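Long-range contacts in fatty Acyl-Adenylate Ligase (Escherichia coli, PDB 3PBK), which belongs to the AMP-binding enzyme family of the ANL clan and is modelled as a single chain with the ligand 5'-O-[(S)-(dodecanoyloxy)(hydroxy)phosphoryl]adenosine bound: residues 59-68 with 159-169; 70-81 with 126-137. All coordinates share one frame; numbering follows the deposited sequence.

Overall arrangement
Both contacts lie in the part of the chain built around the parallel sheet 99-103, 75-79, 130-133, 152-155, and their centres are about 14 Å apart. Contact 2 forms the middle of this sheet by pairing strands 75-79 and 130-133. Contact 1 lies farther out, about 32 Å from the centre of the chain against about 21 Å for contact 2, and wraps the loop after helix 156-160 round helix 51-67. I132 joins the two: its CD1 lies 3.6 Å from CD2 of F159 and 4.3 Å from CD2 of L65. All four segments precede the residues lining the ligand pocket, which are spread between 183 and 550.

Contact 1. Residues 59-68 with 159-169; sequences EAGAKRLLSL and FKALPEADVAL
R64 and F159 meet where the loop that follows helix 156-160 wraps round the end of helix 51-67, in the alpha/beta part of the AMP-binding fold. The guanidinium lies over one face of the phenyl ring in a cation-pi contact, CZ of R64 being 4.5 Å from the ring centroid of F159, with the two planes 39° apart. Because the R64 chain bends at chi3 (-71°), its NE can also give a hydrogen bond of 2.8 Å to O of F159. That carbonyl takes a second bond, from L162 N on the opposite face of its plane. The ring itself is swung against the helix by a CG anti to the backbone N (chi1 165°), which brings its edge to the carbonyl O of G61 and its CE1 to CG of L65, at 3.7 Å.

Farther along, the loop presses A165 against the helix as a small knob whose CB meets K63, L66 and S67. It is anchored there by A165 N bonding to K63 O at 3.1 Å; the donor stands above the carbonyl plane, and S67 N shares the same acceptor. Two residues before A165, O of P163 receives a CA-H...O contact from CA of R64. S67 CB faces the loop and lies against P163 O and A165 CB, while its OG bonds to R64 O within the helix, 2.8 Å away.

A further hollow completes the fit. CD1 of L66 enters the notch between V167 CG1 and L169 CD1, while the extended K63 chain runs past L169 and V167 O. At the other end, the L162 and L68 side chains cross at about a right angle, CD2 of L162 touching CD1 of L68, both leucines also touching L154 of the sheet edge. The other methyl of L169, CD2, settles 3.7 Å from CB of A62.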
loop_
_atom_site.group_PDB
_atom_site.type_symbol
_atom_site.label_atom_id
_atom_site.label_comp_id
_atom_site.label_asym_id
_atom_site.label_seq_id
_atom_site.Cartn_x
_atom_site.Cartn_y
_atom_site.Cartn_z
ATOM N N GLU A 59 27.691 0.497 -3.229
ATOM C CA GLU A 59 28.736 1.133 -4.042
ATOM C C GLU A 59 29.305 0.162 -5.073
ATOM O O GLU A 59 29.369 0.474 -6.261
ATOM C CB GLU A 59 29.871 1.646 -3.161
ATOM C CG GLU A 59 29.608 2.973 -2.483
ATOM C CD GLU A 59 30.619 3.262 -1.379
ATOM O OE1 GLU A 59 31.647 2.545 -1.290
ATOM O OE2 GLU A 59 30.381 4.205 -0.598
ATOM N N ALA A 60 29.729 -1.009 -4.605
ATOM C CA ALA A 60 30.248 -2.047 -5.487
ATOM C C ALA A 60 29.234 -2.388 -6.572
ATOM O O ALA A 60 29.552 -2.389 -7.762
ATOM C CB ALA A 60 30.606 -3.288 -4.689
ATOM N N GLY A 61 28.010 -2.679 -6.151
ATOM C CA GLY A 61 26.946 -3.006 -7.082
ATOM C C GLY A 61 26.752 -1.897 -8.091
ATOM O O GLY A 61 26.572 -2.145 -9.278
ATOM N N ALA A 62 26.790 -0.664 -7.613
ATOM C CA ALA A 62 26.678 0.481 -8.498
ATOM C C ALA A 62 27.718 0.404 -9.630
ATOM O O ALA A 62 27.426 0.718 -10.787
ATOM C CB ALA A 62 26.824 1.778 -7.704
ATOM N N LYS A 63 28.931 -0.027 -9.294
ATOM C CA LYS A 63 29.994 -0.122 -10.290
ATOM C C LYS A 63 29.808 -1.338 -11.198
ATOM O O LYS A 63 29.982 -1.238 -12.411
ATOM C CB LYS A 63 31.370 -0.119 -9.623
ATOM C CG LYS A 63 31.806 1.255 -9.133
ATOM C CD LYS A 63 33.034 1.165 -8.231
ATOM C CE LYS A 63 33.614 2.545 -7.947
ATOM N NZ LYS A 63 34.938 2.470 -7.270
ATOM N N ARG A 64 29.442 -2.481 -10.624
ATOM C CA ARG A 64 29.099 -3.632 -11.444
ATOM C C ARG A 64 28.072 -3.228 -12.494
ATOM O O ARG A 64 28.298 -3.374 -13.693
ATOM C CB ARG A 64 28.547 -4.767 -10.591
ATOM C CG ARG A 64 29.553 -5.360 -9.627
ATOM C CD ARG A 64 29.162 -6.780 -9.223
ATOM N NE ARG A 64 27.989 -6.832 -8.350
ATOM C CZ ARG A 64 27.923 -6.260 -7.148
ATOM N NH1 ARG A 64 28.954 -5.564 -6.682
ATOM N NH2 ARG A 64 26.821 -6.366 -6.414
ATOM N N LEU A 65 26.945 -2.702 -12.030
ATOM C CA LEU A 65 25.875 -2.268 -12.918
ATOM C C LEU A 65 26.354 -1.395 -14.066
ATOM O O LEU A 65 25.854 -1.502 -15.179
ATOM C CB LEU A 65 24.802 -1.525 -12.130
ATOM C CG LEU A 65 23.744 -2.433 -11.519
ATOM C CD1 LEU A 65 22.633 -1.615 -10.897
ATOM C CD2 LEU A 65 23.213 -3.346 -12.598
ATOM N N LEU A 66 27.317 -0.525 -13.795
ATOM C CA LEU A 66 27.814 0.390 -14.818
ATOM C C LEU A 66 28.695 -0.301 -15.864
ATOM O O LEU A 66 28.792 0.160 -17.009
ATOM C CB LEU A 66 28.559 1.552 -14.170
ATOM C CG LEU A 66 27.637 2.524 -13.437
ATOM C CD1 LEU A 66 28.437 3.449 -12.535
ATOM C CD2 LEU A 66 26.787 3.309 -14.435
ATOM N N SER A 67 29.322 -1.408 -15.476
ATOM C CA SER A 67 30.166 -2.149 -16.398
ATOM C C SER A 67 29.311 -2.657 -17.544
ATOM O O SER A 67 29.821 -3.067 -18.580
ATOM C CB SER A 67 30.850 -3.316 -15.694
ATOM O OG SER A 67 30.006 -4.450 -15.664
ATOM N N LEU A 68 28.000 -2.623 -17.348
ATOM C CA LEU A 68 27.069 -3.049 -18.375
ATOM C C LEU A 68 26.748 -1.904 -19.325
ATOM O O LEU A 68 25.739 -1.945 -20.029
ATOM C CB LEU A 68 25.781 -3.570 -17.745
ATOM C CG LEU A 68 25.823 -4.981 -17.156
ATOM C CD1 LEU A 68 24.726 -5.171 -16.125
ATOM C CD2 LEU A 68 25.685 -6.005 -18.257
ATOM N N PHE A 159 24.670 -10.999 -11.372
ATOM C CA PHE A 159 24.835 -9.596 -11.016
ATOM C C PHE A 159 26.006 -9.387 -10.045
ATOM O O PHE A 159 26.883 -8.554 -10.293
ATOM C CB PHE A 159 23.521 -9.035 -10.451
ATOM C CG PHE A 159 23.672 -7.723 -9.719
ATOM C CD1 PHE A 159 24.408 -6.683 -10.264
ATOM C CD2 PHE A 159 23.050 -7.523 -8.491
ATOM C CE1 PHE A 159 24.543 -5.476 -9.587
ATOM C CE2 PHE A 159 23.174 -6.316 -7.812
ATOM C CZ PHE A 159 23.922 -5.294 -8.362
ATOM N N LYS A 160 26.027 -10.140 -8.945
ATOM C CA LYS A 160 27.100 -10.003 -7.961
ATOM C C LYS A 160 28.425 -10.430 -8.588
ATOM O O LYS A 160 29.511 -10.051 -8.123
ATOM C CB LYS A 160 26.814 -10.829 -6.703
ATOM C CG LYS A 160 25.502 -10.501 -6.019
ATOM C CD LYS A 160 25.524 -10.888 -4.547
ATOM C CE LYS A 160 24.111 -11.070 -3.990
ATOM N NZ LYS A 160 24.086 -11.366 -2.520
ATOM N N ALA A 161 28.312 -11.203 -9.665
ATOM C CA ALA A 161 29.463 -11.789 -10.341
ATOM C C ALA A 161 30.094 -10.855 -11.380
ATOM O O ALA A 161 31.154 -11.150 -11.928
ATOM C CB ALA A 161 29.073 -13.125 -10.976
ATOM N N LEU A 162 29.447 -9.726 -11.639
ATOM C CA LEU A 162 29.958 -8.754 -12.604
ATOM C C LEU A 162 31.236 -8.059 -12.133
ATOM O O LEU A 162 31.602 -8.126 -10.954
ATOM C CB LEU A 162 28.885 -7.712 -12.943
ATOM C CG LEU A 162 28.116 -7.915 -14.250
ATOM C CD1 LEU A 162 27.986 -9.390 -14.604
ATOM C CD2 LEU A 162 26.751 -7.248 -14.177
ATOM N N PRO A 163 31.929 -7.403 -13.071
ATOM C CA PRO A 163 33.145 -6.629 -12.795
ATOM C C PRO A 163 32.854 -5.168 -12.426
ATOM O O PRO A 163 32.010 -4.521 -13.051
ATOM C CB PRO A 163 33.903 -6.678 -14.133
ATOM C CG PRO A 163 33.122 -7.636 -15.019
ATOM C CD PRO A 163 31.728 -7.598 -14.513
ATOM N N GLU A 164 33.550 -4.661 -11.414
ATOM C CA GLU A 164 33.528 -3.241 -11.114
ATOM C C GLU A 164 33.893 -2.459 -12.372
ATOM O O GLU A 164 35.062 -2.462 -12.761
ATOM C CB GLU A 164 34.604 -2.919 -10.075
ATOM C CG GLU A 164 34.628 -3.804 -8.849
ATOM C CD GLU A 164 33.744 -3.259 -7.765
ATOM O OE1 GLU A 164 32.671 -2.740 -8.132
ATOM O OE2 GLU A 164 34.114 -3.335 -6.567
ATOM N N ALA A 165 32.932 -1.787 -13.008
ATOM C CA ALA A 165 33.280 -0.816 -14.056
ATOM C C ALA A 165 34.209 0.243 -13.453
ATOM O O ALA A 165 33.816 0.964 -12.535
ATOM C CB ALA A 165 32.039 -0.163 -14.633
ATOM N N ASP A 166 35.438 0.335 -13.953
ATOM C CA ASP A 166 36.439 1.174 -13.295
ATOM C C ASP A 166 36.170 2.667 -13.491
ATOM O O ASP A 166 36.747 3.307 -14.371
ATOM C CB ASP A 166 37.857 0.806 -13.746
ATOM C CG ASP A 166 38.923 1.343 -12.804
ATOM O OD1 ASP A 166 39.490 0.544 -12.026
ATOM O OD2 ASP A 166 39.177 2.567 -12.828
ATOM N N VAL A 167 35.299 3.222 -12.655
ATOM C CA VAL A 167 34.868 4.600 -12.825
ATOM C C VAL A 167 34.608 5.285 -11.491
ATOM O O VAL A 167 34.367 4.625 -10.476
ATOM C CB VAL A 167 33.594 4.679 -13.702
ATOM C CG1 VAL A 167 32.437 3.956 -13.029
ATOM C CG2 VAL A 167 33.233 6.134 -14.005
ATOM N N ALA A 168 34.666 6.615 -11.507
ATOM C CA ALA A 168 34.350 7.425 -10.339
ATOM C C ALA A 168 32.842 7.635 -10.200
ATOM O O ALA A 168 32.217 8.290 -11.044
ATOM C CB ALA A 168 35.052 8.754 -10.429
ATOM N N LEU A 169 32.270 7.087 -9.126
ATOM C CA LEU A 169 30.835 7.200 -8.867
ATOM C C LEU A 169 30.382 8.643 -8.657
ATOM O O LEU A 169 30.800 9.316 -7.713
ATOM C CB LEU A 169 30.418 6.324 -7.678
ATOM C CG LEU A 169 29.680 5.014 -7.980
ATOM C CD1 LEU A 169 30.387 4.226 -9.058
ATOM C CD2 LEU A 169 29.534 4.175 -6.722
#

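Contact 2. Residues 70-81 with 126-137; sequences LKKGDRVALIAE and CQPAAIITGDEW
Strands 75-79 and 130-133 run side by side in the same direction, 19° apart, with A77 bonded to the two residues that flank I131. They are the central pair of a four-stranded parallel sheet in order 2-1-3-4, with V99, V101 and L103 of strand 99-103 bonding along the other edge of 75-79. A77 N reaches A130 O at 3.0 Å and A77 O takes I132 N at 2.9 Å. The ladder continues with I79 N on I132 O and begins with A129 N on R75 O.

On one face CB of A77 lies 3.8 Å from CB of I131. The other carries V76, L78, A130 and I132; there L78 and I132 lie alongside, pointing the same way, with L78 CD2 at 3.9 Å from I132 CB. Helix 84-95 covers this face, bringing C93 to V76 and F86 and F90 to L78. Next along, I79 CG1 packs beside the hydroxyl of T133.

The ends of the pairing are pinned by polar side chains. R75, bent at chi2 and chi3, brings NE to C126 O in the plane of that carbonyl, tying the strand's start to the end of helix 112-126. Past the other end, E81 stretches out to W137; the I79 and W137 side chains cross at about a right angle, CG2 of I79 coming 4.0 Å from CD1 of W137. E136 lies near E81, so the two carboxylates may raise each other's pKa. In the bond itself, W137 NE1 points in its ring plane at E81 OE2, 3.0 Å away, meeting the oxygen from above the carboxylate plane.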
loop_
_atom_site.group_PDB
_atom_site.type_symbol
_atom_site.label_atom_id
_atom_site.label_comp_id
_atom_site.label_asym_id
_atom_site.label_seq_id
_atom_site.Cartn_x
_atom_site.Cartn_y
_atom_site.Cartn_z
ATOM N N LEU A 70 25.433 0.927 -18.947
ATOM C CA LEU A 70 24.138 1.535 -18.702
ATOM C C LEU A 70 24.368 2.991 -18.388
ATOM O O LEU A 70 25.291 3.334 -17.644
ATOM C CB LEU A 70 23.464 0.879 -17.507
ATOM C CG LEU A 70 23.223 -0.624 -17.558
ATOM C CD1 LEU A 70 23.004 -1.148 -16.158
ATOM C CD2 LEU A 70 22.032 -0.932 -18.439
ATOM N N LYS A 71 23.522 3.844 -18.947
ATOM C CA LYS A 71 23.690 5.283 -18.800
ATOM C C LYS A 71 22.767 5.834 -17.729
ATOM O O LYS A 71 21.705 5.273 -17.476
ATOM C CB LYS A 71 23.445 5.984 -20.141
ATOM C CG LYS A 71 24.684 6.003 -21.052
ATOM C CD LYS A 71 25.267 4.594 -21.287
ATOM C CE LYS A 71 26.724 4.638 -21.770
ATOM N NZ LYS A 71 26.871 5.299 -23.103
ATOM N N LYS A 72 23.177 6.921 -17.085
ATOM C CA LYS A 72 22.297 7.587 -16.139
ATOM C C LYS A 72 20.898 7.781 -16.741
ATOM O O LYS A 72 20.737 7.995 -17.948
ATOM C CB LYS A 72 22.879 8.928 -15.686
ATOM C CG LYS A 72 21.942 9.727 -14.768
ATOM C CD LYS A 72 22.655 10.875 -14.055
ATOM C CE LYS A 72 23.038 11.986 -15.029
ATOM N NZ LYS A 72 24.273 12.717 -14.604
ATOM N N GLY A 73 19.888 7.685 -15.888
ATOM C CA GLY A 73 18.518 7.857 -16.322
ATOM C C GLY A 73 17.871 6.536 -16.663
ATOM O O GLY A 73 16.661 6.381 -16.500
ATOM N N ASP A 74 18.690 5.591 -17.130
ATOM C CA ASP A 74 18.237 4.248 -17.494
ATOM C C ASP A 74 17.566 3.524 -16.340
ATOM O O ASP A 74 17.881 3.773 -15.169
ATOM C CB ASP A 74 19.407 3.409 -17.997
ATOM C CG ASP A 74 19.765 3.721 -19.424
ATOM O OD1 ASP A 74 18.905 4.305 -20.122
ATOM O OD2 ASP A 74 20.896 3.377 -19.847
ATOM N N ARG A 75 16.659 2.609 -16.682
ATOM C CA ARG A 75 15.891 1.874 -15.682
ATOM C C ARG A 75 16.349 0.425 -15.466
ATOM O O ARG A 75 16.734 -0.282 -16.403
ATOM C CB ARG A 75 14.398 1.963 -16.000
ATOM C CG ARG A 75 13.872 3.346 -15.705
ATOM C CD ARG A 75 12.972 3.902 -16.788
ATOM N NE ARG A 75 13.533 3.768 -18.129
ATOM C CZ ARG A 75 14.364 4.636 -18.696
ATOM N NH1 ARG A 75 14.749 5.715 -18.034
ATOM N NH2 ARG A 75 14.817 4.412 -19.925
ATOM N N VAL A 76 16.325 0.004 -14.207
ATOM C CA VAL A 76 16.648 -1.367 -13.848
ATOM C C VAL A 76 15.506 -1.978 -13.048
ATOM O O VAL A 76 15.290 -1.605 -11.902
ATOM C CB VAL A 76 17.931 -1.449 -13.001
ATOM C CG1 VAL A 76 18.244 -2.895 -12.667
ATOM C CG2 VAL A 76 19.092 -0.801 -13.727
ATOM N N ALA A 77 14.782 -2.914 -13.657
ATOM C CA ALA A 77 13.726 -3.659 -12.973
ATOM C C ALA A 77 14.274 -4.610 -11.913
ATOM O O ALA A 77 15.164 -5.412 -12.179
ATOM C CB ALA A 77 12.903 -4.431 -13.968
ATOM N N LEU A 78 13.729 -4.515 -10.709
ATOM C CA LEU A 78 14.088 -5.420 -9.634
ATOM C C LEU A 78 12.886 -6.275 -9.288
ATOM O O LEU A 78 11.764 -5.769 -9.209
ATOM C CB LEU A 78 14.525 -4.629 -8.410
ATOM C CG LEU A 78 15.664 -3.671 -8.726
ATOM C CD1 LEU A 78 16.060 -2.929 -7.490
ATOM C CD2 LEU A 78 16.849 -4.422 -9.282
ATOM N N ILE A 79 13.121 -7.575 -9.112
ATOM C CA ILE A 79 12.104 -8.473 -8.565
ATOM C C ILE A 79 12.098 -8.335 -7.049
ATOM O O ILE A 79 12.982 -8.854 -6.352
ATOM C CB ILE A 79 12.329 -9.936 -8.976
ATOM C CG1 ILE A 79 11.987 -10.117 -10.455
ATOM C CG2 ILE A 79 11.456 -10.859 -8.144
ATOM C CD1 ILE A 79 10.498 -9.975 -10.760
ATOM N N ALA A 80 11.097 -7.619 -6.551
ATOM C CA ALA A 80 11.128 -7.115 -5.190
ATOM C C ALA A 80 10.757 -8.152 -4.135
ATOM O O ALA A 80 9.655 -8.140 -3.591
ATOM C CB ALA A 80 10.248 -5.886 -5.064
ATOM N N GLU A 81 11.686 -9.048 -3.837
ATOM C CA GLU A 81 11.519 -9.944 -2.703
ATOM C C GLU A 81 11.953 -9.235 -1.425
ATOM O O GLU A 81 12.701 -8.249 -1.467
ATOM C CB GLU A 81 12.343 -11.223 -2.895
ATOM C CG GLU A 81 11.748 -12.227 -3.875
ATOM C CD GLU A 81 12.725 -13.322 -4.215
ATOM O OE1 GLU A 81 13.942 -13.029 -4.228
ATOM O OE2 GLU A 81 12.280 -14.466 -4.462
ATOM N N CYS A 126 8.313 1.457 -19.335
ATOM C CA CYS A 126 9.546 2.105 -18.889
ATOM C C CYS A 126 10.850 1.613 -19.538
ATOM O O CYS A 126 11.922 2.114 -19.223
ATOM C CB CYS A 126 9.649 2.112 -17.350
ATOM S SG CYS A 126 9.646 0.491 -16.522
ATOM N N GLN A 127 10.761 0.655 -20.452
ATOM C CA GLN A 127 11.949 0.154 -21.149
ATOM C C GLN A 127 13.166 -0.057 -20.250
ATOM O O GLN A 127 14.190 0.602 -20.439
ATOM C CB GLN A 127 12.361 1.105 -22.276
ATOM C CG GLN A 127 11.245 1.515 -23.198
ATOM C CD GLN A 127 10.581 2.802 -22.768
ATOM O OE1 GLN A 127 11.228 3.686 -22.202
ATOM N NE2 GLN A 127 9.285 2.924 -23.047
ATOM N N PRO A 128 13.075 -0.979 -19.283
ATOM C CA PRO A 128 14.254 -1.192 -18.447
ATOM C C PRO A 128 15.382 -1.723 -19.319
ATOM O O PRO A 128 15.098 -2.396 -20.308
ATOM C CB PRO A 128 13.797 -2.267 -17.462
ATOM C CG PRO A 128 12.314 -2.319 -17.586
ATOM C CD PRO A 128 12.014 -1.947 -18.992
ATOM N N ALA A 129 16.630 -1.421 -18.972
ATOM C CA ALA A 129 17.765 -1.863 -19.770
ATOM C C ALA A 129 18.348 -3.141 -19.187
ATOM O O ALA A 129 19.230 -3.768 -19.777
ATOM C CB ALA A 129 18.815 -0.788 -19.826
ATOM N N ALA A 130 17.844 -3.509 -18.016
ATOM C CA ALA A 130 18.288 -4.701 -17.306
ATOM C C ALA A 130 17.268 -5.071 -16.221
ATOM O O ALA A 130 16.472 -4.244 -15.789
ATOM C CB ALA A 130 19.661 -4.469 -16.698
ATOM N N ILE A 131 17.280 -6.319 -15.785
ATOM C CA ILE A 131 16.373 -6.732 -14.734
ATOM C C ILE A 131 17.057 -7.767 -13.865
ATOM O O ILE A 131 17.537 -8.782 -14.361
ATOM C CB ILE A 131 15.035 -7.274 -15.300
ATOM C CG1 ILE A 131 14.238 -7.991 -14.210
ATOM C CG2 ILE A 131 15.263 -8.201 -16.477
ATOM C CD1 ILE A 131 12.832 -8.322 -14.630
ATOM N N ILE A 132 17.121 -7.494 -12.568
ATOM C CA ILE A 132 17.776 -8.391 -11.637
ATOM C C ILE A 132 16.731 -9.189 -10.891
ATOM O O ILE A 132 15.798 -8.617 -10.348
ATOM C CB ILE A 132 18.609 -7.602 -10.644
ATOM C CG1 ILE A 132 19.682 -6.823 -11.394
ATOM C CG2 ILE A 132 19.223 -8.515 -9.611
ATOM C CD1 ILE A 132 20.515 -5.958 -10.512
ATOM N N THR A 133 16.884 -10.511 -10.875
ATOM C CA THR A 133 15.935 -11.396 -10.204
ATOM C C THR A 133 16.642 -12.490 -9.424
ATOM O O THR A 133 17.815 -12.770 -9.647
ATOM C CB THR A 133 15.016 -12.098 -11.209
ATOM O OG1 THR A 133 14.036 -12.863 -10.504
ATOM C CG2 THR A 133 15.819 -13.042 -12.078
ATOM N N GLY A 134 15.910 -13.118 -8.514
ATOM C CA GLY A 134 16.409 -14.284 -7.812
ATOM C C GLY A 134 16.217 -15.536 -8.645
ATOM O O GLY A 134 15.379 -15.571 -9.551
ATOM N N ASP A 135 16.991 -16.571 -8.338
ATOM C CA ASP A 135 16.971 -17.798 -9.126
ATOM C C ASP A 135 15.559 -18.367 -9.318
ATOM O O ASP A 135 15.209 -18.805 -10.417
ATOM C CB ASP A 135 17.902 -18.846 -8.509
ATOM C CG ASP A 135 19.374 -18.516 -8.712
ATOM O OD1 ASP A 135 19.769 -18.154 -9.849
ATOM O OD2 ASP A 135 20.144 -18.628 -7.734
ATOM N N GLU A 136 14.756 -18.350 -8.252
ATOM C CA GLU A 136 13.412 -18.935 -8.273
ATOM C C GLU A 136 12.597 -18.476 -9.472
ATOM O O GLU A 136 11.919 -19.272 -10.122
ATOM C CB GLU A 136 12.652 -18.587 -6.993
ATOM C CG GLU A 136 11.160 -18.888 -7.067
ATOM C CD GLU A 136 10.538 -19.112 -5.695
ATOM O OE1 GLU A 136 11.145 -18.692 -4.679
ATOM O OE2 GLU A 136 9.441 -19.713 -5.637
ATOM N N TRP A 137 12.679 -17.183 -9.762
ATOM C CA TRP A 137 11.873 -16.581 -10.814
ATOM C C TRP A 137 12.634 -16.445 -12.134
ATOM O O TRP A 137 12.061 -16.023 -13.145
ATOM C CB TRP A 137 11.349 -15.225 -10.342
ATOM C CG TRP A 137 10.760 -15.309 -8.973
ATOM C CD1 TRP A 137 11.313 -14.853 -7.810
ATOM C CD2 TRP A 137 9.517 -15.918 -8.612
ATOM N NE1 TRP A 137 10.484 -15.128 -6.748
ATOM C CE2 TRP A 137 9.373 -15.782 -7.214
ATOM C CE3 TRP A 137 8.509 -16.562 -9.335
ATOM C CZ2 TRP A 137 8.258 -16.264 -6.524
ATOM C CZ3 TRP A 137 7.401 -17.044 -8.647
ATOM C CH2 TRP A 137 7.284 -16.887 -7.256
#